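Local coordinates for protein ribose-phosphate pyrophosphokinase (PDB 4TWB) that catalyses the transfer of the pyrophosphoryl group of ATP to the 1-hydroxyl of ribose 5-phosphate, giving the central metabolite PRPP and AMP, at residues Y91-R96 against E125-E130; I104-I109 against P129-Y134; R166-R171 against I214-I219. All coordinates share one frame; numbering follows the deposited sequence.

Interaction 1 (Y91-R96 against E125-E130). With AMP (adenosine monophosphate), chain G.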
loop_
_atom_site.group_PDB
_atom_site.type_symbol
_atom_site.label_atom_id
_atom_site.label_comp_id
_atom_site.label_asym_id
_atom_site.label_seq_id
_atom_site.Cartn_x
_atom_site.Cartn_y
_atom_site.Cartn_z
ATOM N N TYR A 91 -8.814 -3.335 -6.084
ATOM C CA TYR A 91 -9.570 -2.124 -6.387
ATOM C C TYR A 91 -10.371 -2.248 -7.679
ATOM O O TYR A 91 -10.622 -1.262 -8.371
ATOM C CB TYR A 91 -8.655 -0.883 -6.354
ATOM C CG TYR A 91 -8.180 -0.588 -4.942
ATOM C CD1 TYR A 91 -8.929 0.218 -4.089
ATOM C CD2 TYR A 91 -7.011 -1.168 -4.442
ATOM C CE1 TYR A 91 -8.520 0.466 -2.777
ATOM C CE2 TYR A 91 -6.590 -0.929 -3.134
ATOM C CZ TYR A 91 -7.352 -0.109 -2.309
ATOM O OH TYR A 91 -6.951 0.122 -1.019
ATOM N N SER A 92 -10.789 -3.472 -7.986
ATOM C CA SER A 92 -11.555 -3.729 -9.199
ATOM C C SER A 92 -13.022 -3.446 -8.971
ATOM O O SER A 92 -13.727 -3.013 -9.883
ATOM C CB SER A 92 -11.368 -5.168 -9.650
ATOM O OG SER A 92 -10.051 -5.341 -10.111
ATOM N N ARG A 93 -13.487 -3.689 -7.751
ATOM C CA ARG A 93 -14.890 -3.457 -7.444
ATOM C C ARG A 93 -15.234 -1.969 -7.562
ATOM O O ARG A 93 -16.400 -1.603 -7.714
ATOM C CB ARG A 93 -15.216 -4.003 -6.059
ATOM C CG ARG A 93 -15.245 -5.533 -5.973
ATOM C CD ARG A 93 -14.437 -6.037 -4.769
ATOM N NE ARG A 93 -15.155 -6.989 -3.911
ATOM C CZ ARG A 93 -16.477 -6.999 -3.706
ATOM N NH1 ARG A 93 -17.274 -6.101 -4.284
ATOM N NH2 ARG A 93 -17.008 -7.915 -2.904
ATOM N N GLN A 94 -14.211 -1.117 -7.514
ATOM C CA GLN A 94 -14.418 0.330 -7.612
ATOM C C GLN A 94 -14.332 0.825 -9.054
ATOM O O GLN A 94 -13.320 1.408 -9.473
ATOM C CB GLN A 94 -13.440 1.098 -6.723
ATOM C CG GLN A 94 -13.751 2.589 -6.630
ATOM C CD GLN A 94 -15.041 2.892 -5.868
ATOM O OE1 GLN A 94 -15.617 2.021 -5.207
ATOM N NE2 GLN A 94 -15.488 4.139 -5.948
ATOM N N ASP A 95 -15.431 0.616 -9.773
ATOM C CA ASP A 95 -15.511 0.769 -11.218
ATOM C C ASP A 95 -15.737 2.223 -11.664
ATOM O O ASP A 95 -15.263 2.650 -12.728
ATOM C CB ASP A 95 -16.655 -0.122 -11.713
ATOM C CG ASP A 95 -16.482 -0.561 -13.153
ATOM O OD1 ASP A 95 -15.641 0.024 -13.876
ATOM O OD2 ASP A 95 -17.201 -1.499 -13.562
ATOM N N ARG A 96 -16.458 2.981 -10.840
ATOM C CA ARG A 96 -16.938 4.313 -11.211
ATOM C C ARG A 96 -17.245 5.124 -9.955
ATOM O O ARG A 96 -16.991 4.667 -8.843
ATOM C CB ARG A 96 -18.210 4.179 -12.060
ATOM C CG ARG A 96 -19.263 3.237 -11.455
ATOM C CD ARG A 96 -20.369 2.882 -12.446
ATOM N NE ARG A 96 -21.006 1.612 -12.098
ATOM C CZ ARG A 96 -20.824 0.467 -12.756
ATOM N NH1 ARG A 96 -20.037 0.424 -13.825
ATOM N NH2 ARG A 96 -21.445 -0.637 -12.353
ATOM N N GLU A 125 -10.219 -12.745 -14.830
ATOM C CA GLU A 125 -11.554 -12.289 -14.428
ATOM C C GLU A 125 -11.557 -10.939 -13.730
ATOM O O GLU A 125 -11.849 -10.847 -12.533
ATOM C CB GLU A 125 -12.296 -13.304 -13.538
ATOM C CG GLU A 125 -12.890 -14.481 -14.248
ATOM C CD GLU A 125 -13.890 -14.095 -15.308
ATOM O OE1 GLU A 125 -15.044 -13.745 -14.974
ATOM O OE2 GLU A 125 -13.516 -14.174 -16.491
ATOM N N PRO A 126 -11.255 -9.884 -14.479
ATOM C CA PRO A 126 -11.467 -8.526 -13.973
ATOM C C PRO A 126 -12.942 -8.369 -13.638
ATOM O O PRO A 126 -13.764 -8.800 -14.435
ATOM C CB PRO A 126 -11.124 -7.654 -15.186
ATOM C CG PRO A 126 -11.359 -8.587 -16.374
ATOM C CD PRO A 126 -10.804 -9.886 -15.878
ATOM N N HIS A 127 -13.274 -7.770 -12.499
ATOM C CA HIS A 127 -14.669 -7.578 -12.124
ATOM C C HIS A 127 -15.565 -7.014 -13.241
ATOM O O HIS A 127 -16.710 -7.431 -13.400
ATOM C CB HIS A 127 -14.765 -6.695 -10.895
ATOM C CG HIS A 127 -16.167 -6.473 -10.414
ATOM N ND1 HIS A 127 -16.858 -7.407 -9.673
ATOM C CD2 HIS A 127 -17.003 -5.416 -10.562
ATOM C CE1 HIS A 127 -18.056 -6.934 -9.381
ATOM N NE2 HIS A 127 -18.170 -5.729 -9.910
ATOM N N LYS A 128 -15.063 -6.053 -13.999
ATOM C CA LYS A 128 -15.787 -5.585 -15.177
ATOM C C LYS A 128 -14.797 -5.078 -16.238
ATOM O O LYS A 128 -14.161 -4.049 -16.058
ATOM C CB LYS A 128 -16.811 -4.516 -14.793
ATOM C CG LYS A 128 -17.846 -4.241 -15.884
ATOM C CD LYS A 128 -18.683 -3.006 -15.569
ATOM C CE LYS A 128 -19.381 -2.461 -16.810
ATOM N NZ LYS A 128 -19.727 -1.015 -16.655
ATOM N N PRO A 129 -14.664 -5.813 -17.352
ATOM C CA PRO A 129 -13.556 -5.635 -18.299
ATOM C C PRO A 129 -13.464 -4.265 -18.982
ATOM O O PRO A 129 -12.439 -4.002 -19.616
ATOM C CB PRO A 129 -13.808 -6.730 -19.338
ATOM C CG PRO A 129 -14.657 -7.733 -18.632
ATOM C CD PRO A 129 -15.536 -6.933 -17.736
ATOM N N GLU A 130 -14.495 -3.426 -18.876
ATOM C CA GLU A 130 -14.412 -2.059 -19.392
ATOM C C GLU A 130 -13.429 -1.244 -18.550
ATOM O O GLU A 130 -12.663 -0.439 -19.088
ATOM C CB GLU A 130 -15.776 -1.368 -19.403
ATOM C CG GLU A 130 -16.644 -1.712 -20.592
ATOM C CD GLU A 130 -17.520 -2.923 -20.341
ATOM O OE1 GLU A 130 -17.223 -3.701 -19.401
ATOM O OE2 GLU A 130 -18.511 -3.089 -21.085
HETATM P P AMP G . -20.304 -4.779 -6.817
HETATM O O1P AMP G . -21.324 -5.479 -7.686
HETATM O O2P AMP G . -19.875 -5.554 -5.588
HETATM O O3P AMP G . -19.175 -4.140 -7.596
HETATM O "O5'" AMP G . -21.109 -3.515 -6.226
HETATM C "C5'" AMP G . -20.565 -2.202 -6.349
HETATM C "C4'" AMP G . -20.499 -1.545 -4.975
HETATM O "O4'" AMP G . -19.521 -2.210 -4.163
HETATM C "C3'" AMP G . -20.101 -0.077 -5.084
HETATM O "O3'" AMP G . -21.145 0.749 -4.551
HETATM C "C2'" AMP G . -18.802 0.054 -4.296
HETATM O "O2'" AMP G . -18.771 1.225 -3.462
HETATM C "C1'" AMP G . -18.704 -1.244 -3.493
HETATM N N9 AMP G . -17.288 -1.697 -3.345
HETATM C C8 AMP G . -16.212 -1.217 -4.018
HETATM N N7 AMP G . -15.064 -1.837 -3.636
HETATM C C5 AMP G . -15.400 -2.727 -2.678
HETATM C C6 AMP G . -14.680 -3.711 -1.834
HETATM N N6 AMP G . -13.338 -3.859 -1.955
HETATM N N1 AMP G . -15.401 -4.458 -0.954
HETATM C C2 AMP G . -16.742 -4.322 -0.837
HETATM N N3 AMP G . -17.470 -3.447 -1.564
HETATM C C4 AMP G . -16.865 -2.631 -2.480
#
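Arg93 and His127, one from each segment, close on the phosphate of the bound AMP. Arg93 NH1 donates a weak, strongly bent hydrogen bond to O2P (3.0 Å, N-H...O angle 126°), while His127 NE2 stands 3.0 Å from O3P. Arginine suits this place because its long chain can follow the nucleotide from base to phosphate. Near its root CB lies 3.3 Å from N7 of the adenine, CD passes close to C6 and N6, and the guanidinium carries N1 over its centre, 3.8 Å above the plane. Bends at chi2 (132°) and chi3 (129°) turn CD and NE toward the base. NH2 reaches on to Ser220 OG, in the ribose 5-phosphate site. An alanine here would probably leave the phosphate without this donor, Ser220 OG without its NH2 partner, and a gap beside the adenine.

Arg93 CA lies over one face of the His127 imidazole, offset to the rim. ND1 is probably hydrogen-bonded to Asp217 OD2, which would hold the ring's rotation and leave NE2 facing the phosphate. His127 is also a predicted magnesium ligand.

Farther out, the extended Lys128 crosses Asp95 at about a right angle, its NZ 4.0 Å from Asp95 OD2, beyond a salt bridge. Arg96 NH1 and Lys128 NZ are like charges close together; Asp95 OD2 pairs with Arg96 NH1 through charge only, well out of the guanidinium plane, and would probably offset the repulsion.

Tyr91 N is hydrogen-bonded to Glu36 OE1 of the second subunit. Ser92 CB meets His127 CB and also packs on Ile106 of helix 105-114, while Pro126 rests on Ile141 of strand 138-142. The two loops come after strands 81-86 and 120-124, which are adjacent and parallel in the sheet.

Interaction 2 (I104-I109 against P129-Y134)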
loop_
_atom_site.group_PDB
_atom_site.type_symbol
_atom_site.label_atom_id
_atom_site.label_comp_id
_atom_site.label_asym_id
_atom_site.label_seq_id
_atom_site.Cartn_x
_atom_site.Cartn_y
_atom_site.Cartn_z
ATOM N N ILE A 104 -12.397 6.909 -8.304
ATOM C CA ILE A 104 -12.355 5.779 -9.198
ATOM C C ILE A 104 -11.016 5.079 -9.021
ATOM O O ILE A 104 -10.101 5.247 -9.827
ATOM C CB ILE A 104 -12.549 6.216 -10.652
ATOM C CG1 ILE A 104 -13.791 7.108 -10.753
ATOM C CG2 ILE A 104 -12.685 5.003 -11.554
ATOM C CD1 ILE A 104 -13.963 7.779 -12.092
ATOM N N SER A 105 -10.916 4.289 -7.952
ATOM C CA SER A 105 -9.660 3.650 -7.554
ATOM C C SER A 105 -8.964 2.927 -8.704
ATOM O O SER A 105 -7.758 3.081 -8.900
ATOM C CB SER A 105 -9.892 2.668 -6.403
ATOM O OG SER A 105 -10.679 3.243 -5.371
ATOM N N ILE A 106 -9.719 2.135 -9.459
ATOM C CA ILE A 106 -9.120 1.318 -10.501
ATOM C C ILE A 106 -8.445 2.198 -11.556
ATOM O O ILE A 106 -7.454 1.798 -12.177
ATOM C CB ILE A 106 -10.138 0.328 -11.141
ATOM C CG1 ILE A 106 -9.420 -0.790 -11.899
ATOM C CG2 ILE A 106 -11.089 1.045 -12.066
ATOM C CD1 ILE A 106 -8.620 -1.727 -11.020
ATOM N N LYS A 107 -8.965 3.403 -11.745
ATOM C CA LYS A 107 -8.390 4.316 -12.736
ATOM C C LYS A 107 -6.993 4.743 -12.307
ATOM O O LYS A 107 -6.048 4.719 -13.094
ATOM C CB LYS A 107 -9.271 5.555 -12.931
ATOM C CG LYS A 107 -8.715 6.559 -13.930
ATOM C CD LYS A 107 -9.732 7.638 -14.283
ATOM C CE LYS A 107 -9.769 8.762 -13.265
ATOM N NZ LYS A 107 -8.759 9.829 -13.570
ATOM N N THR A 108 -6.876 5.126 -11.037
ATOM C CA THR A 108 -5.610 5.538 -10.458
ATOM C C THR A 108 -4.586 4.409 -10.506
ATOM O O THR A 108 -3.445 4.606 -10.926
ATOM C CB THR A 108 -5.793 5.969 -9.003
ATOM O OG1 THR A 108 -6.733 7.045 -8.932
ATOM C CG2 THR A 108 -4.466 6.425 -8.406
ATOM N N ILE A 109 -4.991 3.226 -10.067
ATOM C CA ILE A 109 -4.100 2.085 -10.077
ATOM C C ILE A 109 -3.583 1.838 -11.484
ATOM O O ILE A 109 -2.383 1.645 -11.691
ATOM C CB ILE A 109 -4.824 0.829 -9.602
ATOM C CG1 ILE A 109 -5.416 1.055 -8.219
ATOM C CG2 ILE A 109 -3.878 -0.363 -9.596
ATOM C CD1 ILE A 109 -4.380 1.018 -7.148
ATOM N N PRO A 129 -14.664 -5.813 -17.352
ATOM C CA PRO A 129 -13.556 -5.635 -18.299
ATOM C C PRO A 129 -13.464 -4.265 -18.982
ATOM O O PRO A 129 -12.439 -4.002 -19.616
ATOM C CB PRO A 129 -13.808 -6.730 -19.338
ATOM C CG PRO A 129 -14.657 -7.733 -18.632
ATOM C CD PRO A 129 -15.536 -6.933 -17.736
ATOM N N GLU A 130 -14.495 -3.426 -18.876
ATOM C CA GLU A 130 -14.412 -2.059 -19.392
ATOM C C GLU A 130 -13.429 -1.244 -18.550
ATOM O O GLU A 130 -12.663 -0.439 -19.088
ATOM C CB GLU A 130 -15.776 -1.368 -19.403
ATOM C CG GLU A 130 -16.644 -1.712 -20.592
ATOM C CD GLU A 130 -17.520 -2.923 -20.341
ATOM O OE1 GLU A 130 -17.223 -3.701 -19.401
ATOM O OE2 GLU A 130 -18.511 -3.089 -21.085
ATOM N N GLU A 131 -13.484 -1.439 -17.232
ATOM C CA GLU A 131 -12.462 -0.961 -16.313
ATOM C C GLU A 131 -11.114 -0.775 -16.981
ATOM O O GLU A 131 -10.540 0.305 -16.946
ATOM C CB GLU A 131 -12.221 -2.003 -15.237
ATOM C CG GLU A 131 -13.075 -1.892 -14.021
ATOM C CD GLU A 131 -12.676 -2.914 -12.981
ATOM O OE1 GLU A 131 -12.456 -4.083 -13.361
ATOM O OE2 GLU A 131 -12.566 -2.546 -11.793
ATOM N N LEU A 132 -10.604 -1.852 -17.569
ATOM C CA LEU A 132 -9.225 -1.902 -18.011
ATOM C C LEU A 132 -8.910 -0.992 -19.199
ATOM O O LEU A 132 -7.765 -0.930 -19.647
ATOM C CB LEU A 132 -8.812 -3.343 -18.295
ATOM C CG LEU A 132 -9.244 -4.373 -17.248
ATOM C CD1 LEU A 132 -8.628 -5.738 -17.553
ATOM C CD2 LEU A 132 -8.876 -3.929 -15.852
ATOM N N SER A 133 -9.910 -0.273 -19.696
ATOM C CA SER A 133 -9.690 0.685 -20.774
ATOM C C SER A 133 -8.778 1.818 -20.293
ATOM O O SER A 133 -8.052 2.431 -21.085
ATOM C CB SER A 133 -11.022 1.246 -21.290
ATOM O OG SER A 133 -11.588 2.170 -20.371
ATOM N N TYR A 134 -8.816 2.088 -18.994
ATOM C CA TYR A 134 -8.002 3.143 -18.405
ATOM C C TYR A 134 -6.518 2.880 -18.615
ATOM O O TYR A 134 -5.725 3.821 -18.724
ATOM C CB TYR A 134 -8.296 3.286 -16.911
ATOM C CG TYR A 134 -9.664 3.853 -16.579
ATOM C CD1 TYR A 134 -10.028 5.130 -16.986
ATOM C CD2 TYR A 134 -10.583 3.116 -15.838
ATOM C CE1 TYR A 134 -11.276 5.654 -16.669
ATOM C CE2 TYR A 134 -11.828 3.622 -15.523
ATOM C CZ TYR A 134 -12.172 4.893 -15.936
ATOM O OH TYR A 134 -13.415 5.393 -15.616
#
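The phenol ring of Tyr134 takes the side chain of Lys107 across one face and two isoleucines at oblique positions. Lys107 CG sits 3.9 Å from the ring centroid, 21° off the normal, a CH-pi contact. CB and CG lie over the face, while CD reaches past the rim, 3.5 Å from Tyr134 CE1. A chi1 of 179°, with CG anti to the backbone N, sets CG over the ring; the two side chains cross at about a right angle. Bends further out lead the lysine NZ away, to a salt bridge with Asp76 of the second subunit. A lysine serves well here, having a greasy stem for the ring and a charge for the neighbouring chain.

Ile106 CG2 approaches Tyr134 CD2 at 4.3 Å, and Ile104 CG2 comes to 4.1 Å from Tyr134 OH. The Glu131 side chain crosses Ile106 at about a right angle, its CG 4.0 Å from Ile106 CG2; the exact place of its OE2 is doubtful. OE1 receives a weak hydrogen bond from Lys128 N.

Ile104 occupies the N-cap of helix 105-114, and its O accepts a bond from Lys107 N at 2.9 Å. Across from it the chain winds tightly, Ser133 N bonding to Glu130 O at 2.8 Å, and this turn carries Tyr134 up to the helix while Leu132 packs on Leu139 and Ile141 of strand 138-142. Helix 105-114 is the connection of a beta-alpha-beta crossover between the adjacent parallel strands 81-86 and 120-124 of the PRTase-like N-terminal domain; its first turn also lines the dimer interface.

Interaction 3 (R166-R171 against I214-I219)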
loop_
_atom_site.group_PDB
_atom_site.type_symbol
_atom_site.label_atom_id
_atom_site.label_comp_id
_atom_site.label_asym_id
_atom_site.label_seq_id
_atom_site.Cartn_x
_atom_site.Cartn_y
_atom_site.Cartn_z
ATOM N N ARG A 166 -27.766 -10.913 -12.868
ATOM C CA ARG A 166 -27.563 -10.826 -14.313
ATOM C C ARG A 166 -26.098 -10.543 -14.666
ATOM O O ARG A 166 -25.642 -10.847 -15.767
ATOM C CB ARG A 166 -28.492 -9.795 -14.957
ATOM C CG ARG A 166 -28.467 -9.859 -16.478
ATOM C CD ARG A 166 -29.707 -9.257 -17.120
ATOM N NE ARG A 166 -29.772 -9.563 -18.552
ATOM C CZ ARG A 166 -30.559 -10.493 -19.089
ATOM N NH1 ARG A 166 -31.367 -11.214 -18.322
ATOM N NH2 ARG A 166 -30.543 -10.700 -20.398
ATOM N N GLY A 167 -25.359 -9.970 -13.723
ATOM C CA GLY A 167 -23.938 -9.751 -13.922
ATOM C C GLY A 167 -23.215 -11.049 -14.239
ATOM O O GLY A 167 -22.414 -11.116 -15.173
ATOM N N ALA A 168 -23.526 -12.091 -13.470
ATOM C CA ALA A 168 -22.822 -13.362 -13.565
ATOM C C ALA A 168 -23.372 -14.293 -14.642
ATOM O O ALA A 168 -22.913 -15.429 -14.771
ATOM C CB ALA A 168 -22.819 -14.062 -12.221
ATOM N N LEU A 169 -24.341 -13.818 -15.416
ATOM C CA LEU A 169 -24.988 -14.666 -16.417
ATOM C C LEU A 169 -24.063 -15.090 -17.557
ATOM O O LEU A 169 -23.942 -16.264 -17.846
ATOM C CB LEU A 169 -26.247 -14.008 -16.982
ATOM C CG LEU A 169 -26.972 -14.862 -18.031
ATOM C CD1 LEU A 169 -27.369 -16.211 -17.459
ATOM C CD2 LEU A 169 -28.190 -14.148 -18.579
ATOM N N ASP A 170 -23.420 -14.132 -18.208
ATOM C CA ASP A 170 -22.509 -14.446 -19.305
ATOM C C ASP A 170 -21.507 -15.526 -18.914
ATOM O O ASP A 170 -21.244 -16.445 -19.683
ATOM C CB ASP A 170 -21.761 -13.198 -19.773
ATOM C CG ASP A 170 -22.489 -12.464 -20.882
ATOM O OD1 ASP A 170 -23.711 -12.224 -20.749
ATOM O OD2 ASP A 170 -21.831 -12.126 -21.889
ATOM N N ARG A 171 -20.945 -15.397 -17.715
ATOM C CA ARG A 171 -19.954 -16.340 -17.213
ATOM C C ARG A 171 -20.593 -17.720 -16.989
ATOM O O ARG A 171 -20.016 -18.743 -17.350
ATOM C CB ARG A 171 -19.312 -15.792 -15.934
ATOM C CG ARG A 171 -18.377 -16.744 -15.205
ATOM C CD ARG A 171 -17.626 -16.032 -14.082
ATOM N NE ARG A 171 -18.500 -15.183 -13.288
ATOM C CZ ARG A 171 -18.501 -13.851 -13.345
ATOM N NH1 ARG A 171 -17.663 -13.200 -14.150
ATOM N NH2 ARG A 171 -19.337 -13.158 -12.582
ATOM N N ILE A 214 -23.326 -22.502 -7.993
ATOM C CA ILE A 214 -23.447 -21.051 -8.092
ATOM C C ILE A 214 -22.095 -20.401 -8.373
ATOM O O ILE A 214 -21.170 -20.496 -7.561
ATOM C CB ILE A 214 -24.041 -20.447 -6.821
ATOM C CG1 ILE A 214 -25.259 -21.253 -6.381
ATOM C CG2 ILE A 214 -24.424 -19.002 -7.065
ATOM C CD1 ILE A 214 -26.004 -20.661 -5.217
ATOM N N ILE A 215 -22.002 -19.734 -9.522
ATOM C CA ILE A 215 -20.740 -19.182 -10.005
ATOM C C ILE A 215 -20.715 -17.647 -10.046
ATOM O O ILE A 215 -21.584 -17.014 -10.648
ATOM C CB ILE A 215 -20.405 -19.718 -11.410
ATOM C CG1 ILE A 215 -20.412 -21.240 -11.409
ATOM C CG2 ILE A 215 -19.052 -19.217 -11.870
ATOM C CD1 ILE A 215 -20.067 -21.843 -12.755
ATOM N N ASP A 216 -19.707 -17.058 -9.411
ATOM C CA ASP A 216 -19.506 -15.607 -9.449
ATOM C C ASP A 216 -18.025 -15.316 -9.671
ATOM O O ASP A 216 -17.179 -16.208 -9.529
ATOM C CB ASP A 216 -19.998 -14.946 -8.151
ATOM C CG ASP A 216 -20.618 -13.572 -8.384
ATOM O OD1 ASP A 216 -21.210 -13.010 -7.436
ATOM O OD2 ASP A 216 -20.512 -13.050 -9.517
ATOM N N ASP A 217 -17.706 -14.076 -10.025
ATOM C CA ASP A 217 -16.310 -13.702 -10.213
ATOM C C ASP A 217 -15.580 -13.661 -8.876
ATOM O O ASP A 217 -14.487 -14.208 -8.737
ATOM C CB ASP A 217 -16.163 -12.380 -10.979
ATOM C CG ASP A 217 -16.647 -11.172 -10.189
ATOM O OD1 ASP A 217 -17.695 -11.297 -9.509
ATOM O OD2 ASP A 217 -15.983 -10.100 -10.270
ATOM N N ILE A 218 -16.204 -13.035 -7.886
ATOM C CA ILE A 218 -15.590 -12.873 -6.575
ATOM C C ILE A 218 -16.512 -13.339 -5.446
ATOM O O ILE A 218 -17.728 -13.162 -5.508
ATOM C CB ILE A 218 -15.246 -11.393 -6.323
ATOM C CG1 ILE A 218 -14.303 -10.867 -7.403
ATOM C CG2 ILE A 218 -14.647 -11.201 -4.932
ATOM C CD1 ILE A 218 -14.157 -9.388 -7.370
ATOM N N ILE A 219 -15.938 -13.933 -4.410
ATOM C CA ILE A 219 -16.692 -14.196 -3.190
ATOM C C ILE A 219 -15.943 -13.620 -1.983
ATOM O O ILE A 219 -14.867 -14.100 -1.611
ATOM C CB ILE A 219 -16.981 -15.697 -3.004
ATOM C CG1 ILE A 219 -17.960 -16.183 -4.073
ATOM C CG2 ILE A 219 -17.578 -15.962 -1.642
ATOM C CD1 ILE A 219 -18.195 -17.675 -4.033
#
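Arg171 brings its guanidinium against Asp216 and Asp217, where strand 211-216 gives way to the corner at Asp217. NH2 gives Asp216 OD2 a salt bridge with a weak, bent hydrogen bond (3.3 Å, 127°), the two flat groups lying 37° apart. The same oxygen accepts a bond from Asp217 N at 3.0 Å, arriving from above the carboxylate plane, so OD2 has two donors, one of them weak. Asp217 N itself lies over one face of the guanidinium, toward its rim, and Asp217 OD1 completes the network only as a long ion pair with NH2.

Next to this polar cluster, Arg171 CD touches Ile215 CG2 at 4.1 Å. The bend at chi3 (45°) turns NE out of the line of the extended stem, toward the backbone at Asp216 and Asp217. Ala168 CB fits 3.6 Å from Ile215 O and 3.7 Å from Asp216 OD2, a spot where the small methyl lets the chain before helix 169-178 come close to the strand.

The second shell holds these groups in place. Arg171 NH1 makes a salt bridge with Glu125, and the other carboxylate oxygen of Asp217 probably links on to the His127 side of the site. Behind them Ile215 packs on Ile152 and Ile161 in the domain interior.

A hydrophobic strand running into paired aspartates, and on into Ser220 to Thr224, the loop and the start of helix 223-233 that bind ribose 5-phosphate, is the signature PRPP-binding motif of type I phosphoribosyltransferases; Asp216 is itself predicted to bind that sugar phosphate.

Overall arrangement
After strand 81-86 the chain enters 91-96, then 104-109 at the start of helix 105-114, and returns through strand 120-124 to 125-130 and 129-134. Interaction 1 closes the loop from 91 to 130 and interaction 2 that from 104 to 134; they cross rather than nest, ending on one continuous stretch that shares Pro129 and Glu130. Interaction 3 follows in series, tying helix 169-178 to strand 211-216 in the six-stranded sheet of the second domain. It meets interaction 1 through Glu125-Arg171 and His127-Asp217, which join the two domains at the active site; interaction 2 touches interaction 1 but stays about 8 Å, nearest atoms, from interaction 3.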